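Local structure of uncharacterized protein (4Q88) at residues E18-V23 / M49-L54; N24-S29 / F342-F347; M147-M152 / Q170-T175. The protein is of unproven function but belongs to glycoside hydrolase family 88 and probably acts as a hydrolase on carbohydrate substrates. One frame throughout, in Å; residues are numbered along the deposited sequence.

Interaction 1 (E18-V23 / M49-L54)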
ATOM      1  N   GLU A  18      12.681  -4.437 -18.440  1.00 26.74           N
ATOM      2  CA  GLU A  18      13.942  -3.709 -18.288  1.00 27.90           C
ATOM      3  C   GLU A  18      13.850  -2.644 -17.169  1.00 25.97           C
ATOM      4  O   GLU A  18      14.775  -2.479 -16.363  1.00 25.40           O
ATOM      5  CB  GLU A  18      14.350  -3.033 -19.611  1.00 30.34           C
ATOM      6  CG  GLU A  18      15.707  -2.367 -19.530  1.00 31.11           C
ATOM      7  CD  GLU A  18      15.660  -0.973 -18.901  1.00 32.43           C
ATOM      8  OE1 GLU A  18      14.683  -0.222 -19.131  1.00 32.55           O
ATOM      9  OE2 GLU A  18      16.623  -0.604 -18.191  1.00 33.41           O
ATOM     10  N   ILE A  19      12.747  -1.915 -17.165  1.00 26.48           N
ATOM     11  CA  ILE A  19      12.478  -0.893 -16.123  1.00 27.36           C
ATOM     12  C   ILE A  19      12.409  -1.527 -14.742  1.00 25.67           C
ATOM     13  O   ILE A  19      13.088  -1.077 -13.814  1.00 24.47           O
ATOM     14  CB  ILE A  19      11.185  -0.122 -16.418  1.00 27.72           C
ATOM     15  CG1 ILE A  19      11.416   0.789 -17.644  1.00 29.16           C
ATOM     16  CG2 ILE A  19      10.771   0.697 -15.194  1.00 28.50           C
ATOM     17  CD1 ILE A  19      10.167   1.411 -18.226  1.00 31.30           C
ATOM     18  N   ILE A  20      11.623  -2.608 -14.634  1.00 25.23           N
ATOM     19  CA  ILE A  20      11.453  -3.298 -13.367  1.00 24.91           C
ATOM     20  C   ILE A  20      12.798  -3.754 -12.835  1.00 25.15           C
ATOM     21  O   ILE A  20      13.157  -3.506 -11.678  1.00 23.33           O
ATOM     22  CB  ILE A  20      10.447  -4.450 -13.525  1.00 25.36           C
ATOM     23  CG1 ILE A  20       9.040  -3.864 -13.702  1.00 24.40           C
ATOM     24  CG2 ILE A  20      10.454  -5.356 -12.318  1.00 24.29           C
ATOM     25  CD1 ILE A  20       7.998  -4.892 -14.073  1.00 24.51           C
ATOM     26  N   HIS A  21      13.576  -4.400 -13.685  1.00 24.60           N
ATOM     27  CA  HIS A  21      14.859  -4.883 -13.223  1.00 25.18           C
ATOM     28  C   HIS A  21      15.847  -3.740 -12.922  1.00 26.17           C
ATOM     29  O   HIS A  21      16.591  -3.838 -11.963  1.00 26.41           O
ATOM     30  CB  HIS A  21      15.440  -5.875 -14.227  1.00 27.25           C
ATOM     31  CG  HIS A  21      14.694  -7.154 -14.300  1.00 27.09           C
ATOM     32  ND1 HIS A  21      14.569  -7.998 -13.224  1.00 29.03           N
ATOM     33  CD2 HIS A  21      14.055  -7.759 -15.325  1.00 28.42           C
ATOM     34  CE1 HIS A  21      13.904  -9.079 -13.586  1.00 28.08           C
ATOM     35  NE2 HIS A  21      13.545  -8.941 -14.842  1.00 28.73           N
ATOM     36  N   ARG A  22      15.843  -2.669 -13.726  1.00 26.46           N
ATOM     37  CA  ARG A  22      16.699  -1.500 -13.473  1.00 27.49           C
ATOM     38  C   ARG A  22      16.446  -0.934 -12.077  1.00 26.40           C
ATOM     39  O   ARG A  22      17.361  -0.755 -11.258  1.00 25.75           O
ATOM     40  CB  ARG A  22      16.451  -0.421 -14.522  1.00 30.06           C
ATOM     41  CG  ARG A  22      17.441   0.711 -14.413  1.00 30.78           C
ATOM     42  CD  ARG A  22      17.091   1.955 -15.196  1.00 34.30           C
ATOM     43  NE  ARG A  22      16.281   1.766 -16.397  1.00 32.90           N
ATOM     44  CZ  ARG A  22      15.531   2.726 -16.928  1.00 32.65           C
ATOM     45  NH1 ARG A  22      15.476   3.941 -16.378  1.00 33.39           N
ATOM     46  NH2 ARG A  22      14.788   2.473 -17.988  1.00 33.63           N
ATOM     47  N   VAL A  23      15.166  -0.699 -11.781  1.00 25.46           N
ATOM     48  CA  VAL A  23      14.755  -0.141 -10.472  1.00 25.00           C
ATOM     49  C   VAL A  23      15.070  -1.070  -9.318  1.00 24.19           C
ATOM     50  O   VAL A  23      15.631  -0.639  -8.306  1.00 24.72           O
ATOM     51  CB  VAL A  23      13.248   0.213 -10.477  1.00 23.67           C
ATOM     52  CG1 VAL A  23      12.732   0.600  -9.094  1.00 23.46           C
ATOM     53  CG2 VAL A  23      12.970   1.295 -11.499  1.00 23.59           C
HETATM   54  N   MSE A  49       8.080  -8.705  -3.506  1.00 19.32           N
HETATM   55  CA  MSE A  49       7.351  -9.960  -3.650  1.00 19.29           C
HETATM   56  C   MSE A  49       6.473  -9.948  -4.916  1.00 19.29           C
HETATM   57  O   MSE A  49       6.246 -11.005  -5.585  1.00 19.63           O
HETATM   58  CB  MSE A  49       6.544 -10.193  -2.336  1.00 20.31           C
HETATM   59  CG  MSE A  49       7.341 -10.467  -1.050  1.00 22.02           C
HETATM   60 SE   MSE A  49       8.639 -11.913  -1.392  0.70 28.03          SE
HETATM   61  CE  MSE A  49       7.525 -13.375  -1.993  1.00 25.69           C
ATOM     62  N   GLU A  50       5.939  -8.782  -5.248  1.00 18.67           N
ATOM     63  CA  GLU A  50       5.207  -8.610  -6.521  1.00 19.25           C
ATOM     64  C   GLU A  50       6.117  -8.896  -7.730  1.00 19.31           C
ATOM     65  O   GLU A  50       5.728  -9.647  -8.651  1.00 19.60           O
ATOM     66  CB  GLU A  50       4.615  -7.224  -6.625  1.00 19.92           C
ATOM     67  CG  GLU A  50       3.497  -7.124  -7.642  1.00 21.33           C
ATOM     68  CD  GLU A  50       2.217  -7.814  -7.182  1.00 24.32           C
ATOM     69  OE1 GLU A  50       1.979  -7.962  -5.959  1.00 25.75           O
ATOM     70  OE2 GLU A  50       1.408  -8.231  -8.052  1.00 26.76           O
ATOM     71  N   VAL A  51       7.321  -8.357  -7.706  1.00 19.67           N
ATOM     72  CA  VAL A  51       8.335  -8.655  -8.766  1.00 20.74           C
ATOM     73  C   VAL A  51       8.663 -10.143  -8.831  1.00 20.93           C
ATOM     74  O   VAL A  51       8.745 -10.715  -9.922  1.00 22.75           O
ATOM     75  CB  VAL A  51       9.620  -7.838  -8.601  1.00 20.80           C
ATOM     76  CG1 VAL A  51      10.580  -8.093  -9.758  1.00 20.59           C
ATOM     77  CG2 VAL A  51       9.279  -6.370  -8.561  1.00 20.85           C
ATOM     78  N   CYS A  52       8.801 -10.773  -7.669  1.00 21.26           N
ATOM     79  CA  CYS A  52       9.048 -12.225  -7.647  1.00 21.86           C
ATOM     80  C   CYS A  52       7.898 -13.002  -8.232  1.00 21.81           C
ATOM     81  O   CYS A  52       8.100 -14.011  -8.970  1.00 21.31           O
ATOM     82  CB  CYS A  52       9.334 -12.740  -6.264  1.00 23.45           C
ATOM     83  SG  CYS A  52      10.870 -12.135  -5.587  1.00 24.15           S
ATOM     84  N   ALA A  53       6.670 -12.589  -7.954  1.00 20.06           N
ATOM     85  CA  ALA A  53       5.528 -13.245  -8.587  1.00 22.01           C
ATOM     86  C   ALA A  53       5.534 -13.121 -10.108  1.00 21.51           C
ATOM     87  O   ALA A  53       5.081 -14.004 -10.832  1.00 20.97           O
ATOM     88  CB  ALA A  53       4.209 -12.681  -8.029  1.00 22.57           C
ATOM     89  N   LEU A  54       5.946 -11.960 -10.606  1.00 21.40           N
ATOM     90  CA  LEU A  54       5.910 -11.671 -12.035  1.00 21.73           C
ATOM     91  C   LEU A  54       7.067 -12.353 -12.739  1.00 21.71           C
ATOM     92  O   LEU A  54       6.921 -12.734 -13.894  1.00 23.62           O
ATOM     93  CB  LEU A  54       6.045 -10.178 -12.300  1.00 21.24           C
ATOM     94  CG  LEU A  54       5.945  -9.710 -13.728  1.00 23.63           C
ATOM     95  CD1 LEU A  54       4.519  -9.824 -14.241  1.00 25.86           C
ATOM     96  CD2 LEU A  54       6.437  -8.269 -13.805  1.00 24.70           C
TER
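Within 18-23, Ile20 makes both close contacts with 49-54, offering one branch to each of two residues. Its CG2 lies 3.7 Å from Val51 CG1, with Val51 CG2 only slightly farther off, while the CD1 at the end of its longer branch comes within 3.7 Å of Leu54 CD2. The split follows from the first torsion of Ile20: at chi1 -71° CG2 stands trans to the backbone N, and CG1 runs beside that N and carries CD1 to the next turn of the opposing helix. Ile20 and Val51 lie alongside each other, running in opposite directions, whereas Ile20 and Leu54 meet at about a right angle. Ile20 and Val51 also have the tightest backbone approach, with their CA atoms 7.7 Å apart. Ala351 and Val355 of helix 341-358 touch Ile20 and Cys352 touches Val51, so helix 341-358 borders this part.

Leu54 is partly exposed, and the packing is looser there. Away from the contact, on another side of helix 13-30, Glu18 and Arg22 make a side-on bidentate salt bridge. Arg22 NH2 donates to the syn lone pair of Glu18 OE1 at 2.9 Å, almost straight at 177°, and Arg22 NE reaches Glu18 OE2 at 3.0 Å.

No hydrogen bond joins 18-23 to 49-54. The two helices, which follow one another in the chain and run antiparallel, are held here by methyl-to-methyl packing, while Glu18 and Arg22 pair with each other within helix 13-30, away from the contact; the contact therefore rests on shape and on exclusion of water.

Interaction 2 (N24-S29 / F342-F347)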
ATOM      1  N   ASN A  24      14.753  -2.352  -9.481  1.00 23.24           N
ATOM      2  CA  ASN A  24      14.909  -3.275  -8.380  1.00 23.43           C
ATOM      3  C   ASN A  24      16.375  -3.597  -8.140  1.00 24.89           C
ATOM      4  O   ASN A  24      16.789  -3.715  -6.986  1.00 24.24           O
ATOM      5  CB  ASN A  24      14.082  -4.553  -8.557  1.00 22.72           C
ATOM      6  CG  ASN A  24      13.543  -5.076  -7.229  1.00 21.77           C
ATOM      7  OD1 ASN A  24      13.361  -4.302  -6.263  1.00 20.97           O
ATOM      8  ND2 ASN A  24      13.316  -6.383  -7.148  1.00 21.79           N
ATOM      9  N   GLN A  25      17.156  -3.737  -9.211  1.00 25.51           N
ATOM     10  CA  GLN A  25      18.585  -4.016  -9.044  1.00 28.09           C
ATOM     11  C   GLN A  25      19.330  -2.867  -8.433  1.00 27.39           C
ATOM     12  O   GLN A  25      20.177  -3.090  -7.583  1.00 29.70           O
ATOM     13  CB  GLN A  25      19.220  -4.458 -10.337  1.00 31.39           C
ATOM     14  CG  GLN A  25      18.753  -5.861 -10.628  1.00 35.87           C
ATOM     15  CD  GLN A  25      19.092  -6.347 -12.005  1.00 44.54           C
ATOM     16  OE1 GLN A  25      19.924  -5.764 -12.705  1.00 47.72           O
ATOM     17  NE2 GLN A  25      18.435  -7.437 -12.410  1.00 46.19           N
ATOM     18  N   ARG A  26      18.984  -1.654  -8.817  1.00 27.25           N
ATOM     19  CA  ARG A  26      19.595  -0.464  -8.207  1.00 29.27           C
ATOM     20  C   ARG A  26      19.344  -0.471  -6.722  1.00 30.21           C
ATOM     21  O   ARG A  26      20.274  -0.303  -5.920  1.00 29.12           O
ATOM     22  CB  ARG A  26      19.055   0.809  -8.832  1.00 32.23           C
ATOM     23  CG  ARG A  26      19.709   2.096  -8.299  1.00 37.51           C
ATOM     24  CD  ARG A  26      18.810   3.300  -8.461  1.00 39.82           C
ATOM     25  NE  ARG A  26      19.076   4.359  -7.484  1.00 45.80           N
ATOM     26  CZ  ARG A  26      18.393   4.562  -6.343  1.00 48.67           C
ATOM     27  NH1 ARG A  26      17.361   3.760  -5.959  1.00 44.32           N
ATOM     28  NH2 ARG A  26      18.756   5.592  -5.560  1.00 49.08           N
ATOM     29  N   TYR A  27      18.088  -0.695  -6.323  1.00 27.54           N
ATOM     30  CA  TYR A  27      17.769  -0.652  -4.896  1.00 27.12           C
ATOM     31  C   TYR A  27      18.517  -1.751  -4.105  1.00 26.26           C
ATOM     32  O   TYR A  27      19.143  -1.471  -3.075  1.00 26.59           O
ATOM     33  CB  TYR A  27      16.239  -0.747  -4.677  1.00 26.53           C
ATOM     34  CG  TYR A  27      15.910  -0.616  -3.245  1.00 26.31           C
ATOM     35  CD1 TYR A  27      15.785   0.636  -2.667  1.00 27.30           C
ATOM     36  CD2 TYR A  27      15.767  -1.724  -2.446  1.00 27.25           C
ATOM     37  CE1 TYR A  27      15.536   0.772  -1.323  1.00 28.87           C
ATOM     38  CE2 TYR A  27      15.518  -1.603  -1.100  1.00 29.47           C
ATOM     39  CZ  TYR A  27      15.389  -0.348  -0.551  1.00 29.81           C
ATOM     40  OH  TYR A  27      15.128  -0.205   0.786  1.00 31.50           O
ATOM     41  N   GLN A  28      18.492  -2.994  -4.606  1.00 25.66           N
ATOM     42  CA  GLN A  28      19.110  -4.098  -3.883  1.00 26.43           C
ATOM     43  C   GLN A  28      20.638  -4.019  -3.885  1.00 29.12           C
ATOM     44  O   GLN A  28      21.272  -4.468  -2.929  1.00 30.41           O
ATOM     45  CB  GLN A  28      18.633  -5.461  -4.411  1.00 26.12           C
ATOM     46  CG  GLN A  28      17.137  -5.657  -4.190  1.00 24.58           C
ATOM     47  CD  GLN A  28      16.617  -7.030  -4.531  1.00 25.82           C
ATOM     48  OE1 GLN A  28      17.367  -7.938  -4.882  1.00 25.80           O
ATOM     49  NE2 GLN A  28      15.311  -7.206  -4.374  1.00 24.31           N
ATOM     50  N   SER A  29      21.227  -3.423  -4.925  1.00 31.09           N
ATOM     51  CA  SER A  29      22.687  -3.298  -4.973  0.70 34.98           C
ATOM     52  C   SER A  29      23.139  -2.231  -3.990  1.00 36.26           C
ATOM     53  O   SER A  29      24.212  -2.335  -3.416  1.00 36.81           O
ATOM     54  CB  SER A  29      23.183  -2.962  -6.392  0.70 35.25           C
ATOM     55  OG  SER A  29      22.821  -1.644  -6.769  0.70 38.65           O
ATOM     56  N   PHE A 342       9.686   2.966   0.303  1.00 21.06           N
ATOM     57  CA  PHE A 342       8.288   2.636   0.192  1.00 19.99           C
ATOM     58  C   PHE A 342       7.676   3.071  -1.132  1.00 19.74           C
ATOM     59  O   PHE A 342       6.758   2.428  -1.632  1.00 18.58           O
ATOM     60  CB  PHE A 342       7.492   3.189   1.387  1.00 19.44           C
ATOM     61  CG  PHE A 342       7.413   4.686   1.418  1.00 19.82           C
ATOM     62  CD1 PHE A 342       6.401   5.359   0.736  1.00 19.27           C
ATOM     63  CD2 PHE A 342       8.322   5.412   2.142  1.00 21.37           C
ATOM     64  CE1 PHE A 342       6.357   6.762   0.727  1.00 19.35           C
ATOM     65  CE2 PHE A 342       8.283   6.807   2.136  1.00 20.25           C
ATOM     66  CZ  PHE A 342       7.302   7.471   1.439  1.00 20.37           C
ATOM     67  N   GLY A 343       8.208   4.153  -1.691  1.00 18.99           N
ATOM     68  CA  GLY A 343       7.818   4.705  -2.975  1.00 20.25           C
ATOM     69  C   GLY A 343       8.307   3.883  -4.139  1.00 20.85           C
ATOM     70  O   GLY A 343       7.618   3.706  -5.113  1.00 20.32           O
ATOM     71  N   ILE A 344       9.492   3.320  -3.995  1.00 20.62           N
ATOM     72  CA  ILE A 344      10.008   2.340  -4.950  1.00 20.90           C
ATOM     73  C   ILE A 344       9.126   1.109  -4.900  1.00 19.91           C
ATOM     74  O   ILE A 344       8.738   0.597  -5.928  1.00 19.72           O
ATOM     75  CB  ILE A 344      11.445   1.974  -4.636  1.00 22.59           C
ATOM     76  CG1 ILE A 344      12.321   3.216  -4.884  1.00 24.46           C
ATOM     77  CG2 ILE A 344      11.889   0.752  -5.456  1.00 23.49           C
ATOM     78  CD1 ILE A 344      13.752   3.099  -4.438  1.00 27.13           C
ATOM     79  N   GLY A 345       8.724   0.716  -3.703  1.00 18.82           N
ATOM     80  CA  GLY A 345       7.761  -0.385  -3.581  1.00 19.33           C
ATOM     81  C   GLY A 345       6.454  -0.153  -4.363  1.00 17.39           C
ATOM     82  O   GLY A 345       5.993  -1.023  -5.150  1.00 17.58           O
ATOM     83  N   ALA A 346       5.860   1.008  -4.122  1.00 17.22           N
ATOM     84  CA  ALA A 346       4.654   1.403  -4.851  1.00 17.13           C
ATOM     85  C   ALA A 346       4.829   1.451  -6.372  1.00 17.57           C
ATOM     86  O   ALA A 346       3.990   0.902  -7.123  1.00 18.33           O
ATOM     87  CB  ALA A 346       4.148   2.728  -4.328  1.00 16.72           C
ATOM     88  N   PHE A 347       5.945   2.039  -6.833  1.00 18.40           N
ATOM     89  CA  PHE A 347       6.300   2.040  -8.240  1.00 19.46           C
ATOM     90  C   PHE A 347       6.365   0.619  -8.838  1.00 18.64           C
ATOM     91  O   PHE A 347       5.757   0.354  -9.855  1.00 18.24           O
ATOM     92  CB  PHE A 347       7.602   2.777  -8.466  1.00 19.57           C
ATOM     93  CG  PHE A 347       8.018   2.860  -9.920  1.00 20.25           C
ATOM     94  CD1 PHE A 347       8.673   1.802 -10.529  1.00 22.06           C
ATOM     95  CD2 PHE A 347       7.717   3.976 -10.678  1.00 23.25           C
ATOM     96  CE1 PHE A 347       9.044   1.880 -11.892  1.00 23.52           C
ATOM     97  CE2 PHE A 347       8.095   4.063 -12.010  1.00 23.13           C
ATOM     98  CZ  PHE A 347       8.730   3.022 -12.601  1.00 23.10           C
TER
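The hydroxyl of Tyr44, whose ring meets that of Tyr27 where Tyr27 packs on Ile344, is gripped by two hydrogen bonds, one with Asn24 OD1 and one with Gln28 NE2. Asn24 ND2 in turn bonds Asn48 OD1, so that a polar seam runs between helices 13-30 and 39-55.

Across the contact everything converges on one methyl group, Ile344 CD1. It approaches Tyr27 CD1 to 3.7 Å, at a slant to the ring, and Arg26 NH1 to 4.0 Å, where it sits at the edge of the guanidinium near its plane. The two partners are consecutive residues of helix 13-30. In both, CG is trans to the backbone N (chi1 -177° for Arg26, -176° for Tyr27); the extended arginine chain carries its guanidinium out to the methyl, crossing the Ile344 side chain at about a right angle.

Tyr27 has a further aromatic neighbour besides Tyr44: its ring stacks with His31. No hydrogen bond links 24-29 to 342-347, and the contact between them is made by side chains alone.

Ile344 belongs to helix 341-358, the last helix of the chain, and Tyr27 to the first. Their packing joins the two ends of the polypeptide, as expected for closure of the (alpha/alpha)6 barrel of the six-hairpin glycosidases, to which family 88 belongs.

Interaction 3 (M147-M152 / Q170-T175)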
HETATM    1  N   MSE A 147      -1.300  -1.410   5.353  1.00 14.67           N
HETATM    2  CA  MSE A 147      -0.374  -2.149   6.218  1.00 14.53           C
HETATM    3  C   MSE A 147      -0.978  -3.503   6.670  1.00 17.37           C
HETATM    4  O   MSE A 147      -0.282  -4.512   6.780  1.00 18.77           O
HETATM    5  CB  MSE A 147      -0.002  -1.291   7.411  1.00 16.11           C
HETATM    6  CG  MSE A 147       0.640   0.046   7.090  1.00 16.21           C
HETATM    7 SE   MSE A 147       2.042   0.005   5.696  0.70 20.19          SE
HETATM    8  CE  MSE A 147       1.467   1.660   4.809  1.00 23.08           C
ATOM      9  N   VAL A 148      -2.261  -3.497   6.944  1.00 16.86           N
ATOM     10  CA  VAL A 148      -2.899  -4.614   7.654  1.00 16.90           C
ATOM     11  C   VAL A 148      -4.014  -5.342   6.936  1.00 17.04           C
ATOM     12  O   VAL A 148      -4.138  -6.586   7.104  1.00 18.14           O
ATOM     13  CB  VAL A 148      -3.302  -4.230   9.102  1.00 15.91           C
ATOM     14  CG1 VAL A 148      -3.478  -5.470   9.944  1.00 15.88           C
ATOM     15  CG2 VAL A 148      -2.256  -3.349   9.781  1.00 16.99           C
HETATM   16  N   MSE A 149      -4.815  -4.695   6.093  1.00 16.13           N
HETATM   17  CA  MSE A 149      -5.864  -5.472   5.426  1.00 16.20           C
HETATM   18  C   MSE A 149      -5.307  -6.690   4.690  1.00 15.23           C
HETATM   19  O   MSE A 149      -5.897  -7.769   4.781  1.00 17.29           O
HETATM   20  CB  MSE A 149      -6.824  -4.724   4.464  1.00 16.48           C
HETATM   21  CG  MSE A 149      -7.695  -3.701   5.183  1.00 16.34           C
HETATM   22 SE   MSE A 149      -9.314  -3.205   4.214  0.70 20.96          SE
HETATM   23  CE  MSE A 149      -8.430  -2.641   2.595  1.00 16.76           C
ATOM     24  N   PRO A 150      -4.227  -6.566   3.901  1.00 15.22           N
ATOM     25  CA  PRO A 150      -3.738  -7.769   3.201  1.00 16.81           C
ATOM     26  C   PRO A 150      -3.146  -8.855   4.155  1.00 18.22           C
ATOM     27  O   PRO A 150      -3.139 -10.041   3.812  1.00 18.14           O
ATOM     28  CB  PRO A 150      -2.653  -7.232   2.273  1.00 16.49           C
ATOM     29  CG  PRO A 150      -2.858  -5.756   2.237  1.00 16.39           C
ATOM     30  CD  PRO A 150      -3.423  -5.392   3.573  1.00 15.95           C
ATOM     31  N   VAL A 151      -2.689  -8.482   5.332  1.00 18.34           N
ATOM     32  CA  VAL A 151      -2.333  -9.468   6.372  1.00 18.25           C
ATOM     33  C   VAL A 151      -3.536 -10.395   6.665  1.00 19.28           C
ATOM     34  O   VAL A 151      -3.400 -11.639   6.765  1.00 17.68           O
ATOM     35  CB  VAL A 151      -1.949  -8.772   7.682  1.00 19.41           C
ATOM     36  CG1 VAL A 151      -1.696  -9.814   8.738  1.00 20.44           C
ATOM     37  CG2 VAL A 151      -0.692  -7.935   7.468  1.00 20.22           C
HETATM   38  N   MSE A 152      -4.735  -9.810   6.733  1.00 19.18           N
HETATM   39  CA  MSE A 152      -5.902 -10.563   7.115  1.00 20.34           C
HETATM   40  C   MSE A 152      -6.185 -11.651   6.082  1.00 20.55           C
HETATM   41  O   MSE A 152      -6.450 -12.834   6.468  1.00 20.63           O
HETATM   42  CB  MSE A 152      -7.161  -9.702   7.358  1.00 19.68           C
HETATM   43  CG  MSE A 152      -7.019  -8.458   8.268  1.00 20.27           C
HETATM   44 SE   MSE A 152      -6.244  -8.915  10.007  0.70 23.54          SE
HETATM   45  CE  MSE A 152      -7.878  -9.138  11.026  1.00 21.16           C
ATOM     46  N   GLN A 170     -14.663  -5.880  10.626  1.00 20.95           N
ATOM     47  CA  GLN A 170     -14.986  -5.154  11.814  0.60 22.07           C
ATOM     48  C   GLN A 170     -14.034  -3.955  11.995  1.00 21.46           C
ATOM     49  O   GLN A 170     -14.491  -2.847  12.248  1.00 21.65           O
ATOM     50  CB  GLN A 170     -14.974  -6.081  12.993  0.60 23.57           C
ATOM     51  CG  GLN A 170     -15.419  -5.410  14.253  0.60 25.16           C
ATOM     52  CD  GLN A 170     -15.616  -6.392  15.379  0.60 25.25           C
ATOM     53  OE1 GLN A 170     -14.824  -7.319  15.582  0.60 25.97           O
ATOM     54  NE2 GLN A 170     -16.656  -6.161  16.142  0.60 25.53           N
ATOM     55  N   TYR A 171     -12.727  -4.182  11.820  1.00 20.09           N
ATOM     56  CA  TYR A 171     -11.760  -3.087  11.910  1.00 19.82           C
ATOM     57  C   TYR A 171     -11.960  -2.039  10.812  1.00 19.14           C
ATOM     58  O   TYR A 171     -11.828  -0.843  11.054  1.00 18.88           O
ATOM     59  CB  TYR A 171     -10.314  -3.610  11.909  1.00 18.82           C
ATOM     60  CG  TYR A 171      -9.922  -4.554  13.043  1.00 18.92           C
ATOM     61  CD1 TYR A 171     -10.587  -4.552  14.273  1.00 19.97           C
ATOM     62  CD2 TYR A 171      -8.864  -5.426  12.886  1.00 18.82           C
ATOM     63  CE1 TYR A 171     -10.195  -5.398  15.327  1.00 19.88           C
ATOM     64  CE2 TYR A 171      -8.480  -6.287  13.907  1.00 19.84           C
ATOM     65  CZ  TYR A 171      -9.150  -6.273  15.135  1.00 19.32           C
ATOM     66  OH  TYR A 171      -8.729  -7.092  16.178  1.00 20.15           O
ATOM     67  N   LEU A 172     -12.241  -2.474   9.592  1.00 18.60           N
ATOM     68  CA  LEU A 172     -12.431  -1.533   8.471  1.00 18.53           C
ATOM     69  C   LEU A 172     -13.674  -0.695   8.719  1.00 19.82           C
ATOM     70  O   LEU A 172     -13.659   0.519   8.488  1.00 18.96           O
ATOM     71  CB  LEU A 172     -12.542  -2.266   7.159  1.00 19.53           C
ATOM     72  CG  LEU A 172     -13.104  -1.449   5.992  1.00 19.23           C
ATOM     73  CD1 LEU A 172     -12.113  -0.365   5.645  1.00 18.40           C
ATOM     74  CD2 LEU A 172     -13.369  -2.386   4.809  1.00 20.21           C
ATOM     75  N   THR A 173     -14.689  -1.290   9.328  1.00 18.15           N
ATOM     76  CA  THR A 173     -15.917  -0.540   9.650  1.00 20.30           C
ATOM     77  C   THR A 173     -15.610   0.614  10.569  1.00 18.57           C
ATOM     78  O   THR A 173     -16.167   1.707  10.403  1.00 19.47           O
ATOM     79  CB  THR A 173     -17.000  -1.467  10.263  1.00 22.64           C
ATOM     80  OG1 THR A 173     -17.362  -2.410   9.274  1.00 24.26           O
ATOM     81  CG2 THR A 173     -18.218  -0.712  10.610  1.00 24.64           C
ATOM     82  N   VAL A 174     -14.715   0.421  11.532  1.00 18.08           N
ATOM     83  CA  VAL A 174     -14.326   1.490  12.431  1.00 18.95           C
ATOM     84  C   VAL A 174     -13.502   2.573  11.704  1.00 19.18           C
ATOM     85  O   VAL A 174     -13.690   3.772  11.914  1.00 19.83           O
ATOM     86  CB  VAL A 174     -13.613   0.939  13.681  1.00 20.78           C
ATOM     87  CG1 VAL A 174     -13.117   2.072  14.569  1.00 21.38           C
ATOM     88  CG2 VAL A 174     -14.597   0.115  14.517  1.00 21.97           C
ATOM     89  N   THR A 175     -12.579   2.162  10.856  1.00 17.66           N
ATOM     90  CA  THR A 175     -11.827   3.104  10.022  1.00 17.20           C
ATOM     91  C   THR A 175     -12.791   3.991   9.246  1.00 17.73           C
ATOM     92  O   THR A 175     -12.657   5.242   9.255  1.00 18.42           O
ATOM     93  CB  THR A 175     -10.901   2.357   9.049  1.00 16.97           C
ATOM     94  OG1 THR A 175      -9.980   1.528   9.804  1.00 19.12           O
ATOM     95  CG2 THR A 175     -10.156   3.383   8.129  1.00 17.42           C
TER
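The ring of Tyr171 receives the methyl of Met152, with Met152 CE lying 4.1 Å from Tyr171 CE2 and set obliquely to the ring. Two more aromatic groups pack on the same tyrosine: Trp139 and Tyr138 each meet it edge-to-face, and Gln130 of helix 117-132 touches it too. The ring is thus surrounded by side chains from several parts of the fold. Met152, deposited like Met149 as selenomethionine, reaches it by folding back at chi2 (-54°) and again at chi3, and its chain meets the tyrosine at about a right angle.

A second touch joins the residue after Tyr171 to one about a turn before Met152. Met149 SE is 4.2 Å from Leu172 CD2. The Met149 chain leaves beside its own backbone N (chi1 -65°) and bends at chi3; although its CB does not point straight at the other helix, its end swings nearer. Ala218 and Val222 of helix 209-225 touch Met149 and Phe219 touches Leu172, so that helix borders this side, whereas Met127 and Met131 of helix 117-132 lie against Met152.

The helix carrying both selenomethionines is kinked. Pro150 has no amide hydrogen to give to the turn before, and the N of Val151 makes no such bond either; the pattern resumes at Met152 N, which bonds Val148 O at 3.3 Å. The CA atoms of Met149 and Leu172 approach to 8.2 Å between antiparallel helices.

All four touching side chains are buried, and none bonds across the contact. Cohesion here is therefore apolar, probably dispersion together with burial from water; selenium stands in for the sulfur of methionine.

Overall arrangement
Interactions 1 and 2 share helix 13-30 and touch each other, their centres 9 Å apart: Val23 CG1 packs on Ile344 CG2 at 3.7 Å, and Phe347 lies against Ile19 and Val23. Together they pack helices 39-55 and 341-358 against one element. Interaction 3 joins helices 144-159 and 163-179 beyond the chain's centre, about 27 Å and 26 Å from the other two between centres. All three are mainly buried, but only in interaction 3 is every touching residue so; Leu54 and the charged Arg26 are partly exposed. Aliphatic methyls make the first contact, an isoleucine methyl set against a tyrosine ring and a guanidinium edge the second, methionine (as selenomethionine), leucine and tyrosine the third.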